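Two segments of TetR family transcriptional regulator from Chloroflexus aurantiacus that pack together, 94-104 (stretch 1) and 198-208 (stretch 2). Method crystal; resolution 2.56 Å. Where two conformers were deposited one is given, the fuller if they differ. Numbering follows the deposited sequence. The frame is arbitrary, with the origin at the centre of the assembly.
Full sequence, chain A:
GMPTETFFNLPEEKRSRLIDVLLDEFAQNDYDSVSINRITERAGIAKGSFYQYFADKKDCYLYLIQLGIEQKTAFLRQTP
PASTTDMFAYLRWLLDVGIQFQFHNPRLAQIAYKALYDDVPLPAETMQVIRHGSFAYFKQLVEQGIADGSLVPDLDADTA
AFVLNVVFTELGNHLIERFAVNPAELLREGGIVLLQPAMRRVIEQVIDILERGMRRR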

ATOM      1  N   LEU A  94      -5.508   2.197  12.518  1.00 25.56           N
ATOM      2  CA  LEU A  94      -5.262   2.505  11.106  1.00 24.60           C
ATOM      3  C   LEU A  94      -3.826   2.136  10.680  1.00 28.21           C
ATOM      4  O   LEU A  94      -3.611   1.689   9.548  1.00 27.27           O
ATOM      5  CB  LEU A  94      -5.545   3.990  10.829  1.00 24.66           C
ATOM      6  CG  LEU A  94      -5.581   4.420   9.354  1.00 28.81           C
ATOM      7  CD1 LEU A  94      -6.789   3.791   8.614  1.00 29.05           C
ATOM      8  CD2 LEU A  94      -5.605   5.940   9.239  1.00 31.81           C
ATOM      9  N   LEU A  95      -2.853   2.318  11.588  1.00 25.11           N
ATOM     10  CA  LEU A  95      -1.454   1.955  11.339  1.00 24.84           C
ATOM     11  C   LEU A  95      -1.322   0.431  11.242  1.00 30.01           C
ATOM     12  O   LEU A  95      -0.653  -0.071  10.340  1.00 30.30           O
ATOM     13  CB  LEU A  95      -0.557   2.515  12.467  1.00 24.64           C
ATOM     14  CG  LEU A  95       0.963   2.413  12.282  1.00 28.72           C
ATOM     15  CD1 LEU A  95       1.403   2.971  10.933  1.00 28.54           C
ATOM     16  CD2 LEU A  95       1.684   3.135  13.401  1.00 28.76           C
ATOM     17  N   ASP A  96      -2.032  -0.296  12.131  1.00 27.11           N
ATOM     18  CA  ASP A  96      -2.061  -1.758  12.159  1.00 27.85           C
ATOM     19  C   ASP A  96      -2.681  -2.325  10.866  1.00 31.85           C
ATOM     20  O   ASP A  96      -2.129  -3.259  10.284  1.00 31.34           O
ATOM     21  CB  ASP A  96      -2.852  -2.242  13.381  1.00 31.31           C
ATOM     22  CG  ASP A  96      -2.196  -3.378  14.130  1.00 50.19           C
ATOM     23  OD1 ASP A  96      -2.053  -4.480  13.538  1.00 51.90           O
ATOM     24  OD2 ASP A  96      -1.894  -3.199  15.332  1.00 59.68           O
ATOM     25  N   VAL A  97      -3.814  -1.740  10.412  1.00 28.53           N
ATOM     26  CA  VAL A  97      -4.497  -2.149   9.178  1.00 28.78           C
ATOM     27  C   VAL A  97      -3.572  -1.986   7.951  1.00 31.03           C
ATOM     28  O   VAL A  97      -3.415  -2.925   7.165  1.00 30.47           O
ATOM     29  CB  VAL A  97      -5.845  -1.392   8.995  1.00 33.68           C
ATOM     30  CG1 VAL A  97      -6.385  -1.555   7.576  1.00 33.54           C
ATOM     31  CG2 VAL A  97      -6.875  -1.859  10.018  1.00 34.47           C
ATOM     32  N   GLY A  98      -2.955  -0.807   7.825  1.00 26.25           N
ATOM     33  CA  GLY A  98      -2.035  -0.500   6.734  1.00 25.24           C
ATOM     34  C   GLY A  98      -0.884  -1.480   6.640  1.00 28.25           C
ATOM     35  O   GLY A  98      -0.528  -1.923   5.546  1.00 28.30           O
ATOM     36  N   ILE A  99      -0.326  -1.857   7.799  1.00 24.11           N
ATOM     37  CA  ILE A  99       0.771  -2.820   7.900  1.00 23.43           C
ATOM     38  C   ILE A  99       0.282  -4.257   7.564  1.00 27.58           C
ATOM     39  O   ILE A  99       0.980  -4.993   6.859  1.00 26.30           O
ATOM     40  CB  ILE A  99       1.443  -2.702   9.307  1.00 26.17           C
ATOM     41  CG1 ILE A  99       2.232  -1.356   9.425  1.00 26.12           C
ATOM     42  CG2 ILE A  99       2.350  -3.897   9.601  1.00 26.04           C
ATOM     43  CD1 ILE A  99       2.515  -0.866  10.879  1.00 26.10           C
ATOM     44  N   GLN A 100      -0.940  -4.626   8.022  1.00 25.28           N
ATOM     45  CA  GLN A 100      -1.506  -5.953   7.748  1.00 25.97           C
ATOM     46  C   GLN A 100      -1.817  -6.139   6.261  1.00 30.89           C
ATOM     47  O   GLN A 100      -1.579  -7.221   5.721  1.00 30.81           O
ATOM     48  CB  GLN A 100      -2.755  -6.222   8.606  1.00 27.93           C
ATOM     49  CG  GLN A 100      -2.461  -6.483  10.091  1.00 44.78           C
ATOM     50  CD  GLN A 100      -1.604  -7.708  10.315  1.00 72.94           C
ATOM     51  OE1 GLN A 100      -0.391  -7.612  10.536  1.00 67.85           O
ATOM     52  NE2 GLN A 100      -2.222  -8.887  10.282  1.00 71.26           N
ATOM     53  N   PHE A 101      -2.305  -5.071   5.588  1.00 27.72           N
ATOM     54  CA  PHE A 101      -2.589  -5.114   4.150  1.00 27.79           C
ATOM     55  C   PHE A 101      -1.297  -5.312   3.341  1.00 31.94           C
ATOM     56  O   PHE A 101      -1.300  -6.024   2.334  1.00 32.32           O
ATOM     57  CB  PHE A 101      -3.330  -3.835   3.687  1.00 29.34           C
ATOM     58  CG  PHE A 101      -3.563  -3.804   2.193  1.00 30.86           C
ATOM     59  CD1 PHE A 101      -4.521  -4.626   1.605  1.00 34.54           C
ATOM     60  CD2 PHE A 101      -2.755  -3.036   1.362  1.00 32.17           C
ATOM     61  CE1 PHE A 101      -4.661  -4.679   0.215  1.00 35.72           C
ATOM     62  CE2 PHE A 101      -2.912  -3.075  -0.026  1.00 35.08           C
ATOM     63  CZ  PHE A 101      -3.869  -3.891  -0.590  1.00 33.66           C
ATOM     64  N   GLN A 102      -0.201  -4.667   3.780  1.00 28.10           N
ATOM     65  CA  GLN A 102       1.109  -4.778   3.153  1.00 27.86           C
ATOM     66  C   GLN A 102       1.655  -6.222   3.268  1.00 33.24           C
ATOM     67  O   GLN A 102       2.158  -6.764   2.292  1.00 32.98           O
ATOM     68  CB  GLN A 102       2.088  -3.778   3.792  1.00 28.51           C
ATOM     69  CG  GLN A 102       3.423  -3.674   3.052  1.00 39.70           C
ATOM     70  CD  GLN A 102       4.482  -2.939   3.835  1.00 46.19           C
ATOM     71  OE1 GLN A 102       4.209  -1.965   4.553  1.00 37.39           O
ATOM     72  NE2 GLN A 102       5.730  -3.358   3.660  1.00 34.22           N
ATOM     73  N   PHE A 103       1.530  -6.836   4.461  1.00 30.59           N
ATOM     74  CA  PHE A 103       2.023  -8.193   4.722  1.00 30.73           C
ATOM     75  C   PHE A 103       1.225  -9.283   3.966  1.00 34.80           C
ATOM     76  O   PHE A 103       1.802 -10.323   3.618  1.00 35.50           O
ATOM     77  CB  PHE A 103       2.038  -8.481   6.235  1.00 32.78           C
ATOM     78  CG  PHE A 103       3.025  -7.672   7.067  1.00 33.93           C
ATOM     79  CD1 PHE A 103       3.925  -6.795   6.460  1.00 36.27           C
ATOM     80  CD2 PHE A 103       3.088  -7.830   8.449  1.00 36.09           C
ATOM     81  CE1 PHE A 103       4.839  -6.063   7.227  1.00 36.61           C
ATOM     82  CE2 PHE A 103       4.016  -7.110   9.211  1.00 38.40           C
ATOM     83  CZ  PHE A 103       4.886  -6.235   8.595  1.00 36.10           C
ATOM     84  N   HIS A 104      -0.108  -9.046   3.718  1.00 29.48           N
ATOM     85  CA  HIS A 104      -0.962 -10.002   3.003  0.50 29.32           C
ATOM     86  C   HIS A 104      -0.924  -9.774   1.486  1.00 33.14           C
ATOM     87  O   HIS A 104      -1.193 -10.701   0.712  1.00 33.60           O
ATOM     88  CB  HIS A 104      -2.409  -9.947   3.525  0.50 30.15           C
ATOM     89  CG  HIS A 104      -2.581 -10.529   4.895  0.50 33.87           C
ATOM     90  ND1 HIS A 104      -2.688  -9.724   6.015  0.50 35.39           N
ATOM     91  CD2 HIS A 104      -2.658 -11.824   5.281  0.50 36.36           C
ATOM     92  CE1 HIS A 104      -2.833 -10.549   7.039  0.50 35.40           C
ATOM     93  NE2 HIS A 104      -2.824 -11.822   6.647  0.50 36.42           N
ATOM     94  N   ALA A 198       6.532  -8.708  18.545  1.00 33.88           N
ATOM     95  CA  ALA A 198       7.643  -7.753  18.509  1.00 31.88           C
ATOM     96  C   ALA A 198       7.269  -6.510  17.695  1.00 31.53           C
ATOM     97  O   ALA A 198       7.675  -5.400  18.038  1.00 30.38           O
ATOM     98  CB  ALA A 198       8.882  -8.414  17.917  1.00 33.14           C
HETATM   99  N   MSE A 199       6.499  -6.700  16.613  1.00 25.44           N
HETATM  100  CA  MSE A 199       6.080  -5.610  15.737  1.00 22.61           C
HETATM  101  C   MSE A 199       5.043  -4.696  16.396  1.00 31.21           C
HETATM  102  O   MSE A 199       5.016  -3.498  16.095  1.00 31.16           O
HETATM  103  CB  MSE A 199       5.540  -6.158  14.408  1.00 22.59           C
HETATM  104  CG  MSE A 199       6.621  -6.739  13.504  1.00 26.57           C
HETATM  105 SE   MSE A 199       5.912  -7.290  11.785  0.75 30.58          SE
HETATM  106  CE  MSE A 199       7.551  -7.877  10.965  1.00 28.30           C
ATOM    107  N   ARG A 200       4.170  -5.257  17.276  1.00 30.55           N
ATOM    108  CA  ARG A 200       3.117  -4.474  17.937  1.00 30.76           C
ATOM    109  C   ARG A 200       3.664  -3.474  18.961  1.00 35.50           C
ATOM    110  O   ARG A 200       3.151  -2.355  19.052  1.00 35.42           O
ATOM    111  CB  ARG A 200       2.007  -5.376  18.546  1.00 32.89           C
ATOM    112  CG  ARG A 200       2.444  -6.245  19.735  1.00 44.65           C
ATOM    113  CD  ARG A 200       1.256  -6.703  20.569  1.00 53.63           C
ATOM    114  NE  ARG A 200       1.624  -7.741  21.537  1.00 64.07           N
ATOM    115  CZ  ARG A 200       1.391  -9.041  21.364  1.00 79.66           C
ATOM    116  NH1 ARG A 200       0.789  -9.474  20.261  1.00 65.04           N
ATOM    117  NH2 ARG A 200       1.752  -9.917  22.295  1.00 68.29           N
ATOM    118  N   ARG A 201       4.726  -3.856  19.715  1.00 32.28           N
ATOM    119  CA  ARG A 201       5.325  -2.949  20.695  1.00 32.13           C
ATOM    120  C   ARG A 201       5.985  -1.763  20.012  1.00 35.10           C
ATOM    121  O   ARG A 201       6.013  -0.674  20.583  1.00 36.09           O
ATOM    122  CB  ARG A 201       6.287  -3.680  21.657  1.00 34.21           C
ATOM    123  CG  ARG A 201       7.413  -4.445  20.978  1.00 48.56           C
ATOM    124  CD  ARG A 201       7.961  -5.555  21.862  1.00 66.45           C
ATOM    125  NE  ARG A 201       6.945  -6.572  22.159  1.00 78.66           N
ATOM    126  CZ  ARG A 201       7.213  -7.760  22.692  1.00 93.67           C
ATOM    127  NH1 ARG A 201       8.467  -8.107  22.961  1.00 82.60           N
ATOM    128  NH2 ARG A 201       6.235  -8.622  22.932  1.00 79.32           N
ATOM    129  N   VAL A 202       6.429  -1.949  18.743  1.00 29.21           N
ATOM    130  CA  VAL A 202       6.990  -0.873  17.924  1.00 27.70           C
ATOM    131  C   VAL A 202       5.843   0.057  17.481  1.00 31.81           C
ATOM    132  O   VAL A 202       5.945   1.277  17.639  1.00 31.01           O
ATOM    133  CB  VAL A 202       7.796  -1.426  16.715  1.00 30.65           C
ATOM    134  CG1 VAL A 202       8.255  -0.298  15.795  1.00 29.54           C
ATOM    135  CG2 VAL A 202       8.987  -2.257  17.185  1.00 31.22           C
ATOM    136  N   ILE A 203       4.724  -0.533  16.996  1.00 28.78           N
ATOM    137  CA  ILE A 203       3.532   0.219  16.597  1.00 28.44           C
ATOM    138  C   ILE A 203       3.015   1.064  17.769  1.00 33.07           C
ATOM    139  O   ILE A 203       2.741   2.252  17.584  1.00 33.62           O
ATOM    140  CB  ILE A 203       2.446  -0.727  16.006  1.00 31.89           C
ATOM    141  CG1 ILE A 203       2.926  -1.330  14.658  1.00 32.43           C
ATOM    142  CG2 ILE A 203       1.096  -0.000  15.834  1.00 31.93           C
ATOM    143  CD1 ILE A 203       2.224  -2.623  14.255  1.00 41.88           C
ATOM    144  N   GLU A 204       2.972   0.474  18.995  1.00 29.02           N
ATOM    145  CA  GLU A 204       2.550   1.185  20.210  1.00 28.99           C
ATOM    146  C   GLU A 204       3.547   2.297  20.575  1.00 31.59           C
ATOM    147  O   GLU A 204       3.128   3.411  20.889  1.00 31.09           O
ATOM    148  CB  GLU A 204       2.372   0.211  21.385  1.00 31.46           C
ATOM    149  CG  GLU A 204       1.180  -0.724  21.235  1.00 44.87           C
ATOM    150  CD  GLU A 204       1.016  -1.757  22.339  1.00 73.95           C
ATOM    151  OE1 GLU A 204       1.888  -1.826  23.237  1.00 72.20           O
ATOM    152  OE2 GLU A 204       0.013  -2.509  22.297  1.00 69.96           O
ATOM    153  N   GLN A 205       4.869   2.004  20.483  1.00 27.53           N
ATOM    154  CA  GLN A 205       5.942   2.980  20.727  1.00 26.42           C
ATOM    155  C   GLN A 205       5.813   4.184  19.781  1.00 29.45           C
ATOM    156  O   GLN A 205       5.922   5.324  20.228  1.00 29.72           O
ATOM    157  CB  GLN A 205       7.316   2.319  20.556  1.00 27.49           C
ATOM    158  CG  GLN A 205       7.878   1.719  21.839  1.00 36.26           C
ATOM    159  CD  GLN A 205       8.750   2.692  22.615  1.00 48.80           C
ATOM    160  OE1 GLN A 205       9.027   3.818  22.184  1.00 41.42           O
ATOM    161  NE2 GLN A 205       9.255   2.249  23.748  1.00 41.22           N
ATOM    162  N   VAL A 206       5.544   3.922  18.476  1.00 25.04           N
ATOM    163  CA  VAL A 206       5.369   4.964  17.453  1.00 24.36           C
ATOM    164  C   VAL A 206       4.198   5.888  17.804  1.00 29.81           C
ATOM    165  O   VAL A 206       4.353   7.111  17.775  1.00 29.79           O
ATOM    166  CB  VAL A 206       5.222   4.353  16.031  1.00 27.22           C
ATOM    167  CG1 VAL A 206       4.615   5.355  15.056  1.00 26.23           C
ATOM    168  CG2 VAL A 206       6.556   3.841  15.515  1.00 27.11           C
ATOM    169  N   ILE A 207       3.039   5.302  18.167  1.00 27.23           N
ATOM    170  CA  ILE A 207       1.847   6.067  18.554  1.00 27.51           C
ATOM    171  C   ILE A 207       2.101   6.888  19.834  1.00 32.12           C
ATOM    172  O   ILE A 207       1.704   8.054  19.893  1.00 32.86           O
ATOM    173  CB  ILE A 207       0.588   5.142  18.655  1.00 31.05           C
ATOM    174  CG1 ILE A 207       0.263   4.465  17.286  1.00 31.11           C
ATOM    175  CG2 ILE A 207      -0.633   5.888  19.215  1.00 32.70           C
ATOM    176  CD1 ILE A 207      -0.058   5.447  16.069  1.00 34.58           C
ATOM    177  N   ASP A 208       2.828   6.302  20.826  1.00 27.72           N
ATOM    178  CA  ASP A 208       3.175   6.995  22.080  1.00 27.43           C
ATOM    179  C   ASP A 208       3.985   8.263  21.809  1.00 30.30           C
ATOM    180  O   ASP A 208       3.721   9.297  22.422  1.00 31.55           O
ATOM    181  CB  ASP A 208       3.951   6.060  23.034  1.00 29.57           C
ATOM    182  CG  ASP A 208       3.133   4.921  23.625  1.00 39.51           C
ATOM    183  OD1 ASP A 208       1.898   4.911  23.428  1.00 39.25           O
ATOM    184  OD2 ASP A 208       3.732   4.042  24.286  1.00 47.12           O
TER

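Both stretches are helical throughout, and each is held by its own i to i+4 backbone hydrogen bonds, such as Ile99 N to Leu95 O at 3.1 Å in the first and Ile203 N to Met199 O at 3.1 Å in the second. The angle between their N-to-C directions is 139°, so the helices run in roughly opposed senses but are well short of strictly antiparallel. Their axes come within 10.8 Å of each other, a spacing wide enough for side chains to fill the gap. The backbones are nearest at Asp96 and Ile203, whose CA atoms lie 7.4 Å apart. Consistent with the opposed directions, contacts progress from Leu95 to Phe103 on one helix while they run from Ile207 back to Met199 on the other.

No hydrogen bond crosses between the stretches; the contact rests on the packing of mostly apolar side chains and buries 325 Å² in total, both sides summed. Leu95, Ile99 and Phe103 are spaced four residues apart, about one helical turn, and the CA-to-CB bond of each points toward the partner helix. Met199, Ile203 and Ile207 repeat the same spacing and direction on the other side.

Ile203 is the most heavily covered residue, with 84 Å² masked by the first stretch. Both arms of its side chain are used: CG2 lies 4.0 Å from Leu95 CD2, while CD1 lies 3.8 Å from Ile99 CD1. These are van der Waals separations between methyl groups. Leu95 CD2 also sits 4.0 Å from Val206 CG1 and 3.9 Å from Ile207 CD1, so this one methyl touches three aliphatic side chains.

Asp96 is the polar exception. Its CA-to-CB bond points sideways, but the end of the side chain comes nearer, placing OD2 4.3 Å from Ile203 CD1. A methyl group offers this oxygen no hydrogen bond; OD2 finds one elsewhere in the structure.

At the other end of the contact, Phe103 meets selenomethionine Met199. The SE atom of Met199 is 3.2 Å from CE2 of Phe103, a notably short approach. SE lies 4.4 Å from the ring centroid and 75° off the ring normal, which places it at the ring edge, near the plane, rather than over the face. Such an edge-on sulfur-aromatic geometry, here with selenium in place of sulfur, sets the polarizable chalcogen against the electropositive rim of the ring.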